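CDP-glucose-4,6-dehydratase (Yersinia pseudotuberculosis, PDB 1RKX) catalyses the NAD-dependent 4,6-dehydration of CDP-D-glucose, as an extended member of the short-chain dehydrogenase/reductase family. Local coordinates at residues F20-W24 / V196-D201; H234-S240 / W316-W320. Residue numbers count along the deposited sequence, not the author numbering.

Contact 1 of 2, residues F20-W24 / V196-D201. With NAD (nicotinamide-adenine-dinucleotide), chain G.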
loop_
_atom_site.group_PDB
_atom_site.type_symbol
_atom_site.label_atom_id
_atom_site.label_comp_id
_atom_site.label_asym_id
_atom_site.label_seq_id
_atom_site.Cartn_x
_atom_site.Cartn_y
_atom_site.Cartn_z
ATOM N N PHE C 20 26.799 22.492 -10.397
ATOM C CA PHE C 20 25.757 23.127 -11.201
ATOM C C PHE C 20 24.632 23.737 -10.371
ATOM O O PHE C 20 24.430 24.955 -10.389
ATOM C CB PHE C 20 25.197 22.103 -12.199
ATOM C CG PHE C 20 24.035 22.607 -13.016
ATOM C CD1 PHE C 20 24.149 23.765 -13.785
ATOM C CD2 PHE C 20 22.842 21.889 -13.056
ATOM C CE1 PHE C 20 23.090 24.202 -14.590
ATOM C CE2 PHE C 20 21.774 22.311 -13.854
ATOM C CZ PHE C 20 21.899 23.471 -14.625
ATOM N N LYS C 21 23.890 22.904 -9.645
ATOM C CA LYS C 21 22.790 23.410 -8.831
ATOM C C LYS C 21 23.293 24.287 -7.696
ATOM O O LYS C 21 22.690 25.314 -7.379
ATOM C CB LYS C 21 21.966 22.255 -8.252
ATOM C CG LYS C 21 21.231 21.427 -9.306
ATOM C CD LYS C 21 20.465 20.271 -8.682
ATOM C CE LYS C 21 19.377 20.760 -7.735
ATOM N NZ LYS C 21 18.622 19.633 -7.110
ATOM N N GLY C 22 24.399 23.875 -7.086
ATOM C CA GLY C 22 24.970 24.627 -5.985
ATOM C C GLY C 22 25.415 26.020 -6.381
ATOM O O GLY C 22 25.279 26.959 -5.598
ATOM N N GLY C 23 25.961 26.143 -7.587
ATOM C CA GLY C 23 26.409 27.435 -8.075
ATOM C C GLY C 23 25.232 28.367 -8.284
ATOM O O GLY C 23 25.255 29.521 -7.848
ATOM N N TRP C 24 24.188 27.886 -8.951
ATOM C CA TRP C 24 23.022 28.741 -9.162
ATOM C C TRP C 24 22.407 29.143 -7.823
ATOM O O TRP C 24 22.020 30.296 -7.639
ATOM C CB TRP C 24 21.970 28.043 -10.036
ATOM C CG TRP C 24 22.267 28.122 -11.511
ATOM C CD1 TRP C 24 22.793 27.148 -12.299
ATOM C CD2 TRP C 24 22.059 29.258 -12.362
ATOM N NE1 TRP C 24 22.927 27.599 -13.597
ATOM C CE2 TRP C 24 22.483 28.893 -13.659
ATOM C CE3 TRP C 24 21.554 30.549 -12.151
ATOM C CZ2 TRP C 24 22.418 29.776 -14.749
ATOM C CZ3 TRP C 24 21.489 31.431 -13.235
ATOM C CH2 TRP C 24 21.920 31.035 -14.517
ATOM N N VAL C 196 17.223 18.301 -14.016
ATOM C CA VAL C 196 17.471 19.731 -13.977
ATOM C C VAL C 196 18.348 20.175 -15.139
ATOM O O VAL C 196 19.389 19.570 -15.414
ATOM C CB VAL C 196 18.143 20.118 -12.647
ATOM C CG1 VAL C 196 18.387 21.598 -12.603
ATOM C CG2 VAL C 196 17.263 19.690 -11.483
ATOM N N ILE C 197 17.916 21.224 -15.832
ATOM C CA ILE C 197 18.672 21.752 -16.957
ATOM C C ILE C 197 18.819 23.267 -16.840
ATOM O O ILE C 197 18.044 23.934 -16.153
ATOM C CB ILE C 197 18.000 21.406 -18.310
ATOM C CG1 ILE C 197 16.540 21.872 -18.306
ATOM C CG2 ILE C 197 18.112 19.901 -18.574
ATOM C CD1 ILE C 197 15.822 21.678 -19.635
ATOM N N GLY C 198 19.832 23.806 -17.507
ATOM C CA GLY C 198 20.061 25.232 -17.457
ATOM C C GLY C 198 21.419 25.611 -18.014
ATOM O O GLY C 198 22.245 24.753 -18.323
ATOM N N GLY C 199 21.652 26.907 -18.163
ATOM C CA GLY C 199 22.942 27.332 -18.662
ATOM C C GLY C 199 23.972 27.018 -17.592
ATOM O O GLY C 199 23.669 27.088 -16.396
ATOM N N GLY C 200 25.178 26.648 -18.004
ATOM C CA GLY C 200 26.214 26.369 -17.025
ATOM C C GLY C 200 26.411 24.939 -16.550
ATOM O O GLY C 200 27.198 24.712 -15.630
ATOM N N ASP C 201 25.706 23.975 -17.128
ATOM C CA ASP C 201 25.921 22.595 -16.715
ATOM C C ASP C 201 26.773 21.930 -17.776
ATOM O O ASP C 201 26.336 21.734 -18.906
ATOM C CB ASP C 201 24.604 21.837 -16.548
ATOM C CG ASP C 201 24.822 20.401 -16.089
ATOM O OD1 ASP C 201 25.885 20.120 -15.488
ATOM O OD2 ASP C 201 23.930 19.563 -16.315
HETATM P PA NAD G . 27.373 18.626 -9.792
HETATM O O1A NAD G . 28.275 17.487 -10.068
HETATM O O2A NAD G . 27.454 19.792 -10.712
HETATM O O5B NAD G . 27.588 19.168 -8.294
HETATM C C5B NAD G . 27.986 18.233 -7.262
HETATM C C4B NAD G . 28.690 18.956 -6.113
HETATM O O4B NAD G . 29.023 17.869 -5.219
HETATM C C3B NAD G . 30.015 19.580 -6.524
HETATM O O3B NAD G . 30.024 20.928 -6.013
HETATM C C2B NAD G . 31.033 18.656 -5.884
HETATM O O2B NAD G . 32.305 19.304 -5.600
HETATM C C1B NAD G . 30.280 18.167 -4.674
HETATM N N9A NAD G . 30.850 16.951 -4.115
HETATM C C8A NAD G . 30.822 15.687 -4.644
HETATM N N7A NAD G . 31.448 14.784 -3.894
HETATM C C5A NAD G . 31.910 15.512 -2.815
HETATM C C6A NAD G . 32.652 15.130 -1.675
HETATM N N6A NAD G . 33.081 13.917 -1.395
HETATM N N1A NAD G . 32.962 16.108 -0.766
HETATM C C2A NAD G . 32.532 17.385 -1.030
HETATM N N3A NAD G . 31.842 17.853 -2.047
HETATM C C4A NAD G . 31.553 16.854 -2.926
HETATM O O3 NAD G . 25.911 18.084 -9.728
HETATM P PN NAD G . 24.488 18.856 -9.496
HETATM O O1N NAD G . 23.747 18.633 -10.740
HETATM O O2N NAD G . 24.773 20.288 -9.225
HETATM O O5D NAD G . 23.834 18.033 -8.312
HETATM C C5D NAD G . 23.580 18.738 -7.092
HETATM C C4D NAD G . 22.880 17.826 -6.103
HETATM O O4D NAD G . 21.575 17.547 -6.710
HETATM C C3D NAD G . 23.473 16.445 -5.825
HETATM O O3D NAD G . 23.112 16.063 -4.483
HETATM C C2D NAD G . 22.762 15.577 -6.855
HETATM O O2D NAD G . 22.803 14.195 -6.463
HETATM C C1D NAD G . 21.373 16.156 -6.805
HETATM N N1N NAD G . 20.594 15.824 -7.993
HETATM C C2N NAD G . 20.792 16.457 -9.232
HETATM C C3N NAD G . 19.913 16.151 -10.404
HETATM C C7N NAD G . 20.152 16.900 -11.651
HETATM O O7N NAD G . 19.398 16.648 -12.605
HETATM N N7N NAD G . 21.127 17.821 -11.793
HETATM C C4N NAD G . 18.900 15.035 -10.279
HETATM C C5N NAD G . 18.841 14.451 -8.904
HETATM C C6N NAD G . 19.594 14.810 -7.885
#

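Contact 2 of 2, residues H234-S240 / W316-W320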
loop_
_atom_site.group_PDB
_atom_site.type_symbol
_atom_site.label_atom_id
_atom_site.label_comp_id
_atom_site.label_asym_id
_atom_site.label_seq_id
_atom_site.Cartn_x
_atom_site.Cartn_y
_atom_site.Cartn_z
ATOM N N HIS C 234 13.904 23.853 -15.560
ATOM C CA HIS C 234 15.028 24.765 -15.440
ATOM C C HIS C 234 15.518 24.667 -14.002
ATOM O O HIS C 234 14.720 24.526 -13.067
ATOM C CB HIS C 234 14.589 26.193 -15.770
ATOM C CG HIS C 234 15.723 27.160 -15.898
ATOM N ND1 HIS C 234 16.377 27.693 -14.807
ATOM C CD2 HIS C 234 16.332 27.677 -16.991
ATOM C CE1 HIS C 234 17.338 28.499 -15.222
ATOM N NE2 HIS C 234 17.333 28.507 -16.543
ATOM N N VAL C 235 16.833 24.738 -13.829
ATOM C CA VAL C 235 17.446 24.629 -12.513
ATOM C C VAL C 235 16.849 25.573 -11.466
ATOM O O VAL C 235 16.789 25.236 -10.286
ATOM C CB VAL C 235 18.984 24.843 -12.608
ATOM C CG1 VAL C 235 19.298 26.221 -13.183
ATOM C CG2 VAL C 235 19.622 24.659 -11.234
ATOM N N LEU C 236 16.393 26.748 -11.885
ATOM C CA LEU C 236 15.820 27.684 -10.928
ATOM C C LEU C 236 14.460 27.246 -10.366
ATOM O O LEU C 236 14.049 27.712 -9.306
ATOM C CB LEU C 236 15.703 29.074 -11.558
ATOM C CG LEU C 236 17.028 29.706 -12.001
ATOM C CD1 LEU C 236 16.763 31.065 -12.635
ATOM C CD2 LEU C 236 17.970 29.845 -10.798
ATOM N N GLU C 237 13.768 26.347 -11.064
ATOM C CA GLU C 237 12.461 25.876 -10.603
ATOM C C GLU C 237 12.564 25.130 -9.266
ATOM O O GLU C 237 11.945 25.533 -8.284
ATOM C CB GLU C 237 11.811 24.996 -11.677
ATOM C CG GLU C 237 11.645 25.709 -13.030
ATOM C CD GLU C 237 10.322 26.457 -13.177
ATOM O OE1 GLU C 237 9.877 27.128 -12.215
ATOM O OE2 GLU C 237 9.726 26.388 -14.274
ATOM N N PRO C 238 13.330 24.027 -9.206
ATOM C CA PRO C 238 13.404 23.358 -7.907
ATOM C C PRO C 238 14.091 24.233 -6.860
ATOM O O PRO C 238 13.717 24.211 -5.689
ATOM C CB PRO C 238 14.188 22.079 -8.211
ATOM C CG PRO C 238 15.029 22.462 -9.405
ATOM C CD PRO C 238 14.043 23.252 -10.237
ATOM N N LEU C 239 15.086 25.009 -7.283
ATOM C CA LEU C 239 15.794 25.877 -6.345
ATOM C C LEU C 239 14.833 26.869 -5.688
ATOM O O LEU C 239 14.958 27.168 -4.499
ATOM C CB LEU C 239 16.934 26.620 -7.052
ATOM C CG LEU C 239 18.303 25.923 -7.012
ATOM C CD1 LEU C 239 18.184 24.492 -7.512
ATOM C CD2 LEU C 239 19.307 26.711 -7.840
ATOM N N SER C 240 13.867 27.376 -6.450
ATOM C CA SER C 240 12.906 28.309 -5.870
ATOM C C SER C 240 12.141 27.572 -4.780
ATOM O O SER C 240 11.812 28.147 -3.748
ATOM C CB SER C 240 11.942 28.854 -6.936
ATOM O OG SER C 240 11.119 27.841 -7.495
ATOM N N TRP C 316 3.953 26.469 -3.536
ATOM C CA TRP C 316 4.954 26.439 -4.602
ATOM C C TRP C 316 4.324 26.145 -5.952
ATOM O O TRP C 316 3.291 25.480 -6.026
ATOM C CB TRP C 316 6.006 25.362 -4.337
ATOM C CG TRP C 316 7.070 25.338 -5.394
ATOM C CD1 TRP C 316 8.108 26.217 -5.529
ATOM C CD2 TRP C 316 7.179 24.419 -6.491
ATOM N NE1 TRP C 316 8.856 25.904 -6.634
ATOM C CE2 TRP C 316 8.309 24.805 -7.247
ATOM C CE3 TRP C 316 6.430 23.308 -6.908
ATOM C CZ2 TRP C 316 8.713 24.120 -8.403
ATOM C CZ3 TRP C 316 6.831 22.620 -8.061
ATOM C CH2 TRP C 316 7.964 23.033 -8.794
ATOM N N HIS C 317 4.968 26.619 -7.014
ATOM C CA HIS C 317 4.494 26.393 -8.373
ATOM C C HIS C 317 5.578 26.741 -9.394
ATOM O O HIS C 317 6.258 27.763 -9.265
ATOM C CB HIS C 317 3.256 27.251 -8.642
ATOM C CG HIS C 317 3.515 28.723 -8.543
ATOM N ND1 HIS C 317 3.933 29.328 -7.378
ATOM C CD2 HIS C 317 3.439 29.707 -9.472
ATOM C CE1 HIS C 317 4.104 30.621 -7.592
ATOM N NE2 HIS C 317 3.812 30.877 -8.854
ATOM N N PRO C 318 5.770 25.884 -10.412
ATOM C CA PRO C 318 6.787 26.171 -11.426
ATOM C C PRO C 318 6.391 27.443 -12.174
ATOM O O PRO C 318 5.217 27.813 -12.190
ATOM C CB PRO C 318 6.766 24.923 -12.305
ATOM C CG PRO C 318 5.370 24.407 -12.149
ATOM C CD PRO C 318 5.115 24.592 -10.676
ATOM N N ARG C 319 7.358 28.104 -12.797
ATOM C CA ARG C 319 7.084 29.357 -13.490
ATOM C C ARG C 319 7.323 29.348 -14.990
ATOM O O ARG C 319 6.717 30.141 -15.713
ATOM C CB ARG C 319 7.919 30.482 -12.869
ATOM C CG ARG C 319 7.808 30.570 -11.368
ATOM C CD ARG C 319 8.586 31.754 -10.821
ATOM N NE ARG C 319 8.577 31.735 -9.365
ATOM C CZ ARG C 319 8.908 32.765 -8.596
ATOM N NH1 ARG C 319 9.280 33.917 -9.145
ATOM N NH2 ARG C 319 8.864 32.639 -7.277
ATOM N N TRP C 320 8.197 28.465 -15.465
ATOM C CA TRP C 320 8.502 28.406 -16.893
ATOM C C TRP C 320 8.173 27.079 -17.567
ATOM O O TRP C 320 8.531 26.013 -17.064
ATOM C CB TRP C 320 9.986 28.689 -17.142
ATOM C CG TRP C 320 10.471 30.041 -16.714
ATOM C CD1 TRP C 320 9.713 31.151 -16.451
ATOM C CD2 TRP C 320 11.836 30.439 -16.551
ATOM N NE1 TRP C 320 10.527 32.216 -16.135
ATOM C CE2 TRP C 320 11.835 31.806 -16.191
ATOM C CE3 TRP C 320 13.065 29.773 -16.678
ATOM C CZ2 TRP C 320 13.018 32.521 -15.956
ATOM C CZ3 TRP C 320 14.240 30.484 -16.445
ATOM C CH2 TRP C 320 14.205 31.846 -16.088
HETATM O O HOH W 1 8.292 29.239 -7.903
#

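Contact 1 of 2, residues F20-W24 / V196-D201
Phe20 makes most of this contact. Its t rotamer (chi1 175°) sends the ring from the first turn of helix 20-31 into the curve of residues 196-201, burying 124 Å² of the residue. Over one ring face sits Asp201 CB, 3.4 Å from the ring centroid and 13° off the normal, a CH-pi contact; the edge meets backbone, with Phe20 CZ 3.6 Å from Gly198 N and Phe20 CE1 3.5 Å from Gly199 O. Phe20 CE2 packs on Val196 CG1 at 3.7 Å. A CB on Gly198 would lie only 3.3 Å from Phe20 CZ, so the bare backbone matters. One helical turn on, Trp24 in the m rotamer brings its indole edge to the type II turn Gly198-Asp201, and Trp24 NE1 donates to Gly199 O (2.9 Å, 144°). The carboxylate of Asp201 forms a salt bridge with Arg206, and the Lys21 amine bonds to Tyr242. Both segments hold the cofactor: Phe20 N to NAD O2A and Lys21 N to NAD O2N are each 2.8 Å, and Val196 N to the carboxamide NAD O7N is 3.1 Å. The diphosphate at the N-terminal turn of the helix after the first strand is characteristic of the Rossmann dinucleotide site.

Contact 2 of 2, residues H234-S240 / W316-W320
Trp316 opens the second segment with its indole edge turned to the helix: Trp316 NE1 donates to Ser240 OG (3.1 Å, 167°), while Ser240 OG donates to Glu237 O at 2.6 Å, relaying the bond to the helix backbone. His317 O accepts from a water (2.9 Å); the same water donates to Ser240 OG (3.2 Å) and accepts from Arg319 NE (2.9 Å). At Pro318 the chain comes nearest the helix, its CA 5.7 Å from Glu237 CA and 3.3 Å from Glu237 OE1. Here the loop between helices 308-314 and 322-338 passes over the N-terminal part of helix 236-251; His234 precedes the turn leading into it, and its ND1 accepts a capping bond from Leu236 N (3.1 Å, 172°). Next, Arg319 N donates to Glu237 OE1 and Trp320 N to Glu237 OE2, both at 2.8 Å with angles near 160°: one buried carboxylate takes two successive amides. Glu237 OE1 also bonds to Tyr353, and the Arg319 guanidinium reaches the Tyr353 carbonyl. Trp320 points the edge of its six-membered ring at the face of His234, T-shaped, with centroids 4.8 Å apart and planes at 81°; Trp320 CH2 lies 4.4 Å from Leu236 CD1.

From the N terminus, helix 20-31 comes first, separated by a short NAD-binding loop from strand 11-15 of the parallel sheet. Contact 1 closes a loop of 171 residues, containing most of that sheet, when strand 196-197 returns to the helix. Only then does contact 2 open, at the end of strand 229-234, and it closes at 316-320 after 75 intervening residues; the two loops are in series, neither nested nor crossed. Their centres are about 12 Å apart, yet they touch: Ile197 O lies 2.7 Å from Val235 N, a probable hydrogen bond, and Leu239 CD2 packs 3.7 Å from Trp24 CB. Helix 236-251 therefore lies between the cofactor-binding helix and the loop preceding helix 322-338.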